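Ferritin (Ulva pertusa, PDB 3VNX) stores iron inside a 24-subunit shell and, as a ferroxidase, probably oxidises iron(II) to iron(III) on the way in. Local coordinates at residues 37-51 with 138-152. Numbering follows the deposited sequence.
Sequences HIECEAAINEQINIE and NFQKLQALQAIADKH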
ATOM      1  N   HIS A  37     -41.691  -3.815  43.898  1.00 50.91           N
ATOM      2  CA  HIS A  37     -42.112  -4.393  45.179  1.00 44.47           C
ATOM      3  C   HIS A  37     -40.965  -4.843  46.067  1.00 47.56           C
ATOM      4  O   HIS A  37     -39.948  -5.356  45.591  1.00 48.55           O
ATOM      5  CB  HIS A  37     -43.068  -5.570  44.934  1.00 55.79           C
ATOM      6  CG  HIS A  37     -43.810  -6.037  46.158  1.00 52.50           C
ATOM      7  ND1 HIS A  37     -45.080  -5.601  46.470  1.00 50.17           N
ATOM      8  CD2 HIS A  37     -43.477  -6.932  47.119  1.00 53.98           C
ATOM      9  CE1 HIS A  37     -45.489  -6.189  47.582  1.00 50.11           C
ATOM     10  NE2 HIS A  37     -44.539  -7.009  47.991  1.00 49.66           N
ATOM     11  N   ILE A  38     -41.135  -4.671  47.372  1.00 42.57           N
ATOM     12  CA  ILE A  38     -40.071  -5.029  48.310  1.00 46.93           C
ATOM     13  C   ILE A  38     -39.710  -6.493  48.195  1.00 42.36           C
ATOM     14  O   ILE A  38     -38.546  -6.871  48.314  1.00 51.71           O
ATOM     15  CB  ILE A  38     -40.452  -4.725  49.758  1.00 49.45           C
ATOM     16  CG1 ILE A  38     -41.746  -5.466  50.134  1.00 49.07           C
ATOM     17  CG2 ILE A  38     -40.568  -3.207  49.966  1.00 39.94           C
ATOM     18  CD1 ILE A  38     -42.142  -5.294  51.574  1.00 39.13           C
ATOM     19  N   GLU A  39     -40.716  -7.314  47.938  1.00 44.60           N
ATOM     20  CA  GLU A  39     -40.510  -8.749  47.850  1.00 57.25           C
ATOM     21  C   GLU A  39     -39.626  -9.067  46.634  1.00 52.68           C
ATOM     22  O   GLU A  39     -38.705  -9.878  46.709  1.00 51.37           O
ATOM     23  CB  GLU A  39     -41.867  -9.453  47.785  1.00 54.40           C
ATOM     24  CG  GLU A  39     -41.832 -10.911  48.148  1.00 62.17           C
ATOM     25  CD  GLU A  39     -43.221 -11.492  48.339  1.00 65.22           C
ATOM     26  OE1 GLU A  39     -44.089 -10.762  48.859  1.00 60.97           O
ATOM     27  OE2 GLU A  39     -43.428 -12.675  47.981  1.00 62.45           O
ATOM     28  N   CYS A  40     -39.904  -8.402  45.522  1.00 47.77           N
ATOM     29  CA  CYS A  40     -39.047  -8.493  44.349  1.00 51.53           C
ATOM     30  C   CYS A  40     -37.634  -8.016  44.656  1.00 47.51           C
ATOM     31  O   CYS A  40     -36.666  -8.735  44.394  1.00 44.54           O
ATOM     32  CB  CYS A  40     -39.636  -7.681  43.195  1.00 56.54           C
ATOM     33  SG  CYS A  40     -41.207  -8.349  42.589  1.00 45.01           S
ATOM     34  N   GLU A  41     -37.518  -6.813  45.217  1.00 44.97           N
ATOM     35  CA  GLU A  41     -36.221  -6.276  45.636  1.00 46.44           C
ATOM     36  C   GLU A  41     -35.452  -7.279  46.479  1.00 50.61           C
ATOM     37  O   GLU A  41     -34.251  -7.488  46.273  1.00 43.69           O
ATOM     38  CB  GLU A  41     -36.418  -5.009  46.450  1.00 50.34           C
ATOM     39  CG  GLU A  41     -35.158  -4.458  47.096  1.00 43.57           C
ATOM     40  CD  GLU A  41     -35.466  -3.216  47.914  1.00 51.89           C
ATOM     41  OE1 GLU A  41     -36.621  -3.120  48.394  1.00 52.28           O
ATOM     42  OE2 GLU A  41     -34.575  -2.345  48.075  1.00 46.54           O
ATOM     43  N   ALA A  42     -36.155  -7.900  47.425  1.00 42.63           N
ATOM     44  CA  ALA A  42     -35.539  -8.892  48.305  1.00 48.96           C
ATOM     45  C   ALA A  42     -35.179 -10.203  47.581  1.00 46.88           C
ATOM     46  O   ALA A  42     -34.147 -10.812  47.865  1.00 46.90           O
ATOM     47  CB  ALA A  42     -36.436  -9.162  49.535  1.00 44.75           C
ATOM     48  N   ALA A  43     -36.025 -10.640  46.656  1.00 41.94           N
ATOM     49  CA  ALA A  43     -35.727 -11.848  45.885  1.00 46.15           C
ATOM     50  C   ALA A  43     -34.482 -11.677  45.009  1.00 47.57           C
ATOM     51  O   ALA A  43     -33.721 -12.626  44.804  1.00 45.34           O
ATOM     52  CB  ALA A  43     -36.917 -12.242  45.028  1.00 41.12           C
ATOM     53  N   ILE A  44     -34.275 -10.471  44.495  1.00 40.39           N
ATOM     54  CA  ILE A  44     -33.084 -10.195  43.692  1.00 45.20           C
ATOM     55  C   ILE A  44     -31.835 -10.266  44.562  1.00 47.82           C
ATOM     56  O   ILE A  44     -30.810 -10.825  44.159  1.00 42.46           O
ATOM     57  CB  ILE A  44     -33.153  -8.822  43.007  1.00 42.75           C
ATOM     58  CG1 ILE A  44     -34.107  -8.879  41.811  1.00 43.77           C
ATOM     59  CG2 ILE A  44     -31.758  -8.366  42.588  1.00 44.47           C
ATOM     60  CD1 ILE A  44     -33.636  -9.795  40.700  1.00 43.48           C
ATOM     61  N   ASN A  45     -31.919  -9.708  45.764  1.00 46.93           N
ATOM     62  CA  ASN A  45     -30.794  -9.812  46.686  1.00 49.50           C
ATOM     63  C   ASN A  45     -30.477 -11.267  46.993  1.00 48.21           C
ATOM     64  O   ASN A  45     -29.313 -11.679  47.040  1.00 44.13           O
ATOM     65  CB  ASN A  45     -31.059  -9.012  47.952  1.00 43.39           C
ATOM     66  CG  ASN A  45     -30.808  -7.537  47.748  1.00 51.90           C
ATOM     67  OD1 ASN A  45     -29.955  -7.157  46.943  1.00 48.22           O
ATOM     68  ND2 ASN A  45     -31.553  -6.694  48.458  1.00 53.19           N
ATOM     69  N   GLU A  46     -31.532 -12.049  47.165  1.00 43.41           N
ATOM     70  CA  GLU A  46     -31.373 -13.465  47.417  1.00 50.67           C
ATOM     71  C   GLU A  46     -30.605 -14.114  46.251  1.00 45.17           C
ATOM     72  O   GLU A  46     -29.616 -14.819  46.453  1.00 43.53           O
ATOM     73  CB  GLU A  46     -32.748 -14.116  47.650  1.00 38.65           C
ATOM     74  CG  GLU A  46     -32.700 -15.611  47.825  1.00 48.84           C
ATOM     75  OE1 GLU A  46     -31.647 -15.144  49.899  1.00 62.89           O
ATOM     76  OE2 GLU A  46     -31.583 -17.227  49.163  0.88 54.86           O
ATOM     77  N   GLN A  47     -31.055 -13.847  45.032  1.00 46.83           N
ATOM     78  CA  GLN A  47     -30.465 -14.452  43.844  1.00 45.85           C
ATOM     79  C   GLN A  47     -29.044 -13.900  43.617  1.00 48.77           C
ATOM     80  O   GLN A  47     -28.135 -14.625  43.208  1.00 41.02           O
ATOM     81  CB  GLN A  47     -31.386 -14.237  42.630  1.00 51.37           C
ATOM     82  CG  GLN A  47     -30.931 -14.927  41.343  1.00 52.57           C
ATOM     83  CD  GLN A  47     -30.759 -16.425  41.496  1.00 54.33           C
ATOM     84  OE1 GLN A  47     -31.520 -17.084  42.208  1.00 61.76           O
ATOM     85  NE2 GLN A  47     -29.764 -16.974  40.811  1.00 41.51           N
ATOM     86  N   ILE A  48     -28.827 -12.630  43.932  1.00 43.30           N
ATOM     87  CA  ILE A  48     -27.456 -12.141  43.966  1.00 41.31           C
ATOM     88  C   ILE A  48     -26.595 -13.049  44.849  1.00 47.60           C
ATOM     89  O   ILE A  48     -25.529 -13.523  44.424  1.00 44.21           O
ATOM     90  CB  ILE A  48     -27.364 -10.686  44.454  1.00 46.43           C
ATOM     91  CG1 ILE A  48     -27.814  -9.738  43.349  1.00 45.67           C
ATOM     92  CG2 ILE A  48     -25.937 -10.350  44.859  1.00 44.74           C
ATOM     93  CD1 ILE A  48     -28.352  -8.423  43.840  1.00 47.06           C
ATOM     94  N   ASN A  49     -27.063 -13.313  46.067  1.00 42.49           N
ATOM     95  CA  ASN A  49     -26.285 -14.125  46.996  1.00 42.98           C
ATOM     96  C   ASN A  49     -26.055 -15.536  46.476  1.00 43.91           C
ATOM     97  O   ASN A  49     -25.023 -16.147  46.752  1.00 40.86           O
ATOM     98  CB  ASN A  49     -26.948 -14.170  48.383  1.00 50.68           C
ATOM     99  CG  ASN A  49     -26.186 -15.058  49.374  1.00 52.02           C
ATOM    100  OD1 ASN A  49     -26.684 -16.107  49.796  1.00 53.95           O
ATOM    101  ND2 ASN A  49     -24.972 -14.642  49.742  1.00 48.41           N
ATOM    102  N   ILE A  50     -27.021 -16.052  45.721  1.00 47.80           N
ATOM    103  CA  ILE A  50     -26.920 -17.404  45.176  1.00 42.23           C
ATOM    104  C   ILE A  50     -25.830 -17.493  44.094  1.00 47.50           C
ATOM    105  O   ILE A  50     -25.057 -18.459  44.045  1.00 41.47           O
ATOM    106  CB  ILE A  50     -28.284 -17.873  44.641  1.00 46.87           C
ATOM    107  CG1 ILE A  50     -29.297 -17.913  45.787  1.00 49.72           C
ATOM    108  CG2 ILE A  50     -28.170 -19.238  43.956  1.00 46.14           C
ATOM    109  CD1 ILE A  50     -30.612 -18.545  45.438  1.00 47.62           C
ATOM    110  N   GLU A  51     -25.763 -16.473  43.235  1.00 48.44           N
ATOM    111  CA  GLU A  51     -24.764 -16.435  42.172  1.00 47.91           C
ATOM    112  C   GLU A  51     -23.419 -16.212  42.820  1.00 47.34           C
ATOM    113  O   GLU A  51     -22.422 -16.890  42.501  1.00 46.79           O
ATOM    114  CB  GLU A  51     -25.042 -15.303  41.168  1.00 48.26           C
ATOM    115  CG  GLU A  51     -26.407 -15.347  40.476  1.00 47.15           C
ATOM    116  CD  GLU A  51     -26.547 -16.441  39.399  1.00 54.89           C
ATOM    117  OE1 GLU A  51     -27.689 -16.642  38.920  1.00 53.71           O
ATOM    118  OE2 GLU A  51     -25.546 -17.093  39.018  1.00 46.09           O
ATOM    119  N   ASN A 138     -29.656 -24.005  40.276  1.00 42.46           N
ATOM    120  CA  ASN A 138     -29.787 -22.584  40.006  1.00 40.11           C
ATOM    121  C   ASN A 138     -30.858 -22.270  38.961  1.00 45.88           C
ATOM    122  O   ASN A 138     -31.452 -21.199  38.982  1.00 40.08           O
ATOM    123  CB  ASN A 138     -28.467 -21.942  39.617  1.00 51.91           C
ATOM    124  CG  ASN A 138     -28.500 -20.439  39.803  1.00 55.64           C
ATOM    125  OD1 ASN A 138     -29.294 -19.941  40.590  1.00 48.77           O
ATOM    126  ND2 ASN A 138     -27.659 -19.711  39.075  1.00 53.27           N
ATOM    127  N   PHE A 139     -31.103 -23.213  38.056  1.00 43.25           N
ATOM    128  CA  PHE A 139     -32.173 -23.071  37.085  1.00 44.04           C
ATOM    129  C   PHE A 139     -33.501 -22.940  37.837  1.00 49.90           C
ATOM    130  O   PHE A 139     -34.333 -22.063  37.542  1.00 45.80           O
ATOM    131  CB  PHE A 139     -32.186 -24.281  36.159  1.00 43.08           C
ATOM    132  CG  PHE A 139     -33.219 -24.216  35.074  1.00 47.49           C
ATOM    133  CD1 PHE A 139     -33.746 -23.004  34.661  1.00 48.85           C
ATOM    134  CD2 PHE A 139     -33.650 -25.380  34.451  1.00 43.61           C
ATOM    135  CE1 PHE A 139     -34.704 -22.952  33.652  1.00 46.53           C
ATOM    136  CE2 PHE A 139     -34.586 -25.346  33.445  1.00 47.25           C
ATOM    137  CZ  PHE A 139     -35.125 -24.120  33.042  1.00 54.98           C
ATOM    138  N   GLN A 140     -33.689 -23.788  38.838  1.00 41.31           N
ATOM    139  CA  GLN A 140     -34.910 -23.708  39.629  1.00 45.87           C
ATOM    140  C   GLN A 140     -34.949 -22.418  40.455  1.00 50.35           C
ATOM    141  O   GLN A 140     -35.988 -21.743  40.518  1.00 44.39           O
ATOM    142  CB  GLN A 140     -35.068 -24.948  40.503  1.00 42.33           C
ATOM    143  CG  GLN A 140     -35.431 -26.175  39.682  1.00 52.29           C
ATOM    144  CD  GLN A 140     -34.901 -27.477  40.267  1.00 68.83           C
ATOM    145  OE1 GLN A 140     -35.643 -28.452  40.396  1.00 77.83           O
ATOM    146  NE2 GLN A 140     -33.616 -27.500  40.622  1.00 56.14           N
ATOM    147  N   LYS A 141     -33.821 -22.060  41.071  1.00 43.26           N
ATOM    148  CA  LYS A 141     -33.761 -20.779  41.779  1.00 45.28           C
ATOM    149  C   LYS A 141     -34.191 -19.664  40.827  1.00 48.12           C
ATOM    150  O   LYS A 141     -35.018 -18.818  41.178  1.00 45.41           O
ATOM    151  CB  LYS A 141     -32.361 -20.498  42.329  1.00 39.88           C
ATOM    152  CG  LYS A 141     -31.945 -21.397  43.475  1.00 46.10           C
ATOM    153  CD  LYS A 141     -32.902 -21.268  44.667  1.00 41.20           C
ATOM    154  CE  LYS A 141     -32.466 -22.143  45.856  1.00 56.42           C
ATOM    155  NZ  LYS A 141     -33.048 -21.670  47.158  1.00 47.70           N
ATOM    156  N   LEU A 142     -33.649 -19.672  39.611  1.00 39.15           N
ATOM    157  CA  LEU A 142     -34.007 -18.631  38.662  1.00 46.08           C
ATOM    158  C   LEU A 142     -35.503 -18.690  38.375  1.00 49.23           C
ATOM    159  O   LEU A 142     -36.160 -17.654  38.339  1.00 42.02           O
ATOM    160  CB  LEU A 142     -33.173 -18.717  37.375  1.00 44.73           C
ATOM    161  CG  LEU A 142     -31.766 -18.129  37.535  1.00 47.80           C
ATOM    162  CD1 LEU A 142     -30.858 -18.453  36.346  1.00 43.79           C
ATOM    163  CD2 LEU A 142     -31.842 -16.628  37.784  1.00 41.56           C
ATOM    164  N   GLN A 143     -36.038 -19.902  38.192  1.00 41.26           N
ATOM    165  CA  GLN A 143     -37.472 -20.070  37.974  1.00 43.54           C
ATOM    166  C   GLN A 143     -38.306 -19.445  39.109  1.00 50.11           C
ATOM    167  O   GLN A 143     -39.263 -18.694  38.870  1.00 47.01           O
ATOM    168  CB  GLN A 143     -37.811 -21.550  37.797  1.00 47.44           C
ATOM    169  CG  GLN A 143     -37.641 -22.055  36.361  1.00 44.67           C
ATOM    170  CD  GLN A 143     -37.646 -23.566  36.278  1.00 48.11           C
ATOM    171  OE1 GLN A 143     -37.515 -24.252  37.292  1.00 52.41           O
ATOM    172  NE2 GLN A 143     -37.793 -24.093  35.070  1.00 50.59           N
ATOM    173  N   ALA A 144     -37.925 -19.750  40.342  1.00 42.39           N
ATOM    174  CA  ALA A 144     -38.539 -19.141  41.512  1.00 46.47           C
ATOM    175  C   ALA A 144     -38.445 -17.612  41.478  1.00 49.45           C
ATOM    176  O   ALA A 144     -39.400 -16.905  41.853  1.00 45.11           O
ATOM    177  CB  ALA A 144     -37.891 -19.697  42.805  1.00 37.06           C
ATOM    178  N   LEU A 145     -37.299 -17.091  41.036  1.00 45.92           N
ATOM    179  CA  LEU A 145     -37.121 -15.637  41.021  1.00 49.02           C
ATOM    180  C   LEU A 145     -38.119 -14.991  40.074  1.00 48.02           C
ATOM    181  O   LEU A 145     -38.694 -13.941  40.373  1.00 48.04           O
ATOM    182  CB  LEU A 145     -35.687 -15.220  40.662  1.00 49.05           C
ATOM    183  CG  LEU A 145     -35.518 -13.725  40.342  1.00 42.99           C
ATOM    184  CD1 LEU A 145     -36.034 -12.838  41.449  1.00 36.05           C
ATOM    185  CD2 LEU A 145     -34.070 -13.368  40.026  1.00 48.99           C
ATOM    186  N   GLN A 146     -38.352 -15.618  38.933  1.00 45.42           N
ATOM    187  CA  GLN A 146     -39.301 -15.018  38.008  1.00 52.11           C
ATOM    188  C   GLN A 146     -40.740 -15.198  38.524  1.00 50.63           C
ATOM    189  O   GLN A 146     -41.613 -14.356  38.267  1.00 45.46           O
ATOM    190  CB  GLN A 146     -39.092 -15.534  36.574  1.00 46.85           C
ATOM    191  CG  GLN A 146     -39.932 -16.721  36.176  1.00 61.74           C
ATOM    192  CD  GLN A 146     -41.349 -16.340  35.781  1.00 53.35           C
ATOM    193  OE1 GLN A 146     -41.578 -15.392  35.013  1.00 42.20           O
ATOM    194  NE2 GLN A 146     -42.309 -17.091  36.301  1.00 54.23           N
ATOM    195  N   ALA A 147     -40.974 -16.273  39.276  1.00 48.95           N
ATOM    196  CA  ALA A 147     -42.299 -16.519  39.852  0.94 50.22           C
ATOM    197  C   ALA A 147     -42.704 -15.350  40.729  1.00 48.75           C
ATOM    198  O   ALA A 147     -43.832 -14.843  40.629  1.00 52.26           O
ATOM    199  CB  ALA A 147     -42.319 -17.808  40.654  1.00 41.72           C
ATOM    200  N   ILE A 148     -41.789 -14.914  41.587  1.00 41.17           N
ATOM    201  CA  ILE A 148     -42.068 -13.760  42.432  1.00 35.62           C
ATOM    202  C   ILE A 148     -42.335 -12.519  41.581  1.00 47.34           C
ATOM    203  O   ILE A 148     -43.328 -11.811  41.783  1.00 48.96           O
ATOM    204  CB  ILE A 148     -40.932 -13.486  43.429  1.00 41.33           C
ATOM    205  CG1 ILE A 148     -40.775 -14.665  44.398  1.00 49.17           C
ATOM    206  CG2 ILE A 148     -41.218 -12.216  44.226  1.00 42.52           C
ATOM    207  CD1 ILE A 148     -39.665 -14.467  45.436  1.00 45.10           C
ATOM    208  N   ALA A 149     -41.445 -12.258  40.628  1.00 48.50           N
ATOM    209  CA  ALA A 149     -41.641 -11.187  39.650  1.00 48.71           C
ATOM    210  C   ALA A 149     -43.025 -11.256  39.009  1.00 42.66           C
ATOM    211  O   ALA A 149     -43.712 -10.238  38.887  1.00 39.96           O
ATOM    212  CB  ALA A 149     -40.548 -11.240  38.565  1.00 45.74           C
ATOM    213  N   ASP A 150     -43.421 -12.458  38.585  1.00 43.01           N
ATOM    214  CA  ASP A 150     -44.732 -12.670  37.969  1.00 45.66           C
ATOM    215  C   ASP A 150     -45.871 -12.405  38.963  1.00 51.42           C
ATOM    216  O   ASP A 150     -46.854 -11.727  38.634  1.00 42.86           O
ATOM    217  CB  ASP A 150     -44.851 -14.095  37.410  1.00 46.73           C
ATOM    218  CG  ASP A 150     -46.113 -14.291  36.567  1.00 56.96           C
ATOM    219  OD1 ASP A 150     -46.656 -13.292  36.044  1.00 61.98           O
ATOM    220  OD2 ASP A 150     -46.564 -15.446  36.423  1.00 66.78           O
ATOM    221  N   LYS A 151     -45.722 -12.947  40.172  1.00 41.18           N
ATOM    222  CA  LYS A 151     -46.687 -12.749  41.244  1.00 49.48           C
ATOM    223  C   LYS A 151     -47.079 -11.273  41.364  1.00 55.46           C
ATOM    224  O   LYS A 151     -48.269 -10.933  41.356  1.00 48.72           O
ATOM    225  CB  LYS A 151     -46.101 -13.275  42.560  1.00 52.34           C
ATOM    226  CG  LYS A 151     -46.931 -12.995  43.786  1.00 54.11           C
ATOM    227  CD  LYS A 151     -46.627 -13.995  44.892  1.00 51.01           C
ATOM    228  CE  LYS A 151     -45.258 -13.760  45.509  1.00 60.00           C
ATOM    229  NZ  LYS A 151     -44.910 -14.799  46.538  1.00 48.75           N
ATOM    230  N   HIS A 152     -46.080 -10.396  41.448  1.00 47.33           N
ATOM    231  CA  HIS A 152     -46.350  -8.976  41.662  1.00 48.91           C
ATOM    232  C   HIS A 152     -46.531  -8.207  40.339  1.00 45.73           C
ATOM    233  O   HIS A 152     -46.559  -6.965  40.306  1.00 42.99           O
ATOM    234  CB  HIS A 152     -45.278  -8.351  42.574  1.00 49.73           C
ATOM    235  CG  HIS A 152     -45.241  -8.947  43.951  1.00 53.36           C
ATOM    236  ND1 HIS A 152     -46.013  -8.470  44.990  1.00 54.03           N
ATOM    237  CD2 HIS A 152     -44.538  -9.990  44.453  1.00 57.32           C
ATOM    238  CE1 HIS A 152     -45.773  -9.184  46.077  1.00 60.13           C
ATOM    239  NE2 HIS A 152     -44.887 -10.116  45.778  1.00 60.17           N
TER
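Within the ferritin four-helix bundle, helix 38-66 meets helix 123-151 through Gln-47, Glu-51 and Asn-138, beside a bound calcium ion. The two segments run antiparallel, at 168°, their axes coming within 9.4 Å of each other. Gln-47 enters as a knob among Asn-138, Lys-141, Leu-142 and Leu-145. With CG anti to the backbone N and a bend at chi2, its amide turns toward Asn-138, and NE2 donates to Asn-138 OD1 at 3.0 Å. The N-H...O angle of 169°, the approach on a lone pair in the carbonyl plane and the nearly coplanar amides all mark this bond as well formed. Asn-138 ND2 in turn donates to Glu-51 OE1 at 3.1 Å, and Gln-47 NE2 reaches the same oxygen at 2.8 Å in the more bent bond of the two, both donors coming from above the carboxylate plane, on one face. An alanine in place of Gln-47 would probably leave Asn-138 OD1 without this donor, its amide less firmly oriented, and open a gap beside Leu-142 and Leu-145. Leu-145 fills the middle, CD1 lying 3.7 Å from Ala-43 CB and CD2 against Ile-44 CD1. At the far end the His-37 and His-152 rings stack face to face, centroids 3.7 Å apart and planes 27° from parallel, while Glu-39 OE2 forms a salt bridge with Lys-151 NZ at 3.0 Å. Polar groups thus tie both ends of an apolar centre. Two amide donors hold Glu-51 OE1, and Asn-138 and Gln-47 probably help to orient the carboxylate beside the calcium, consistent with a second-shell role.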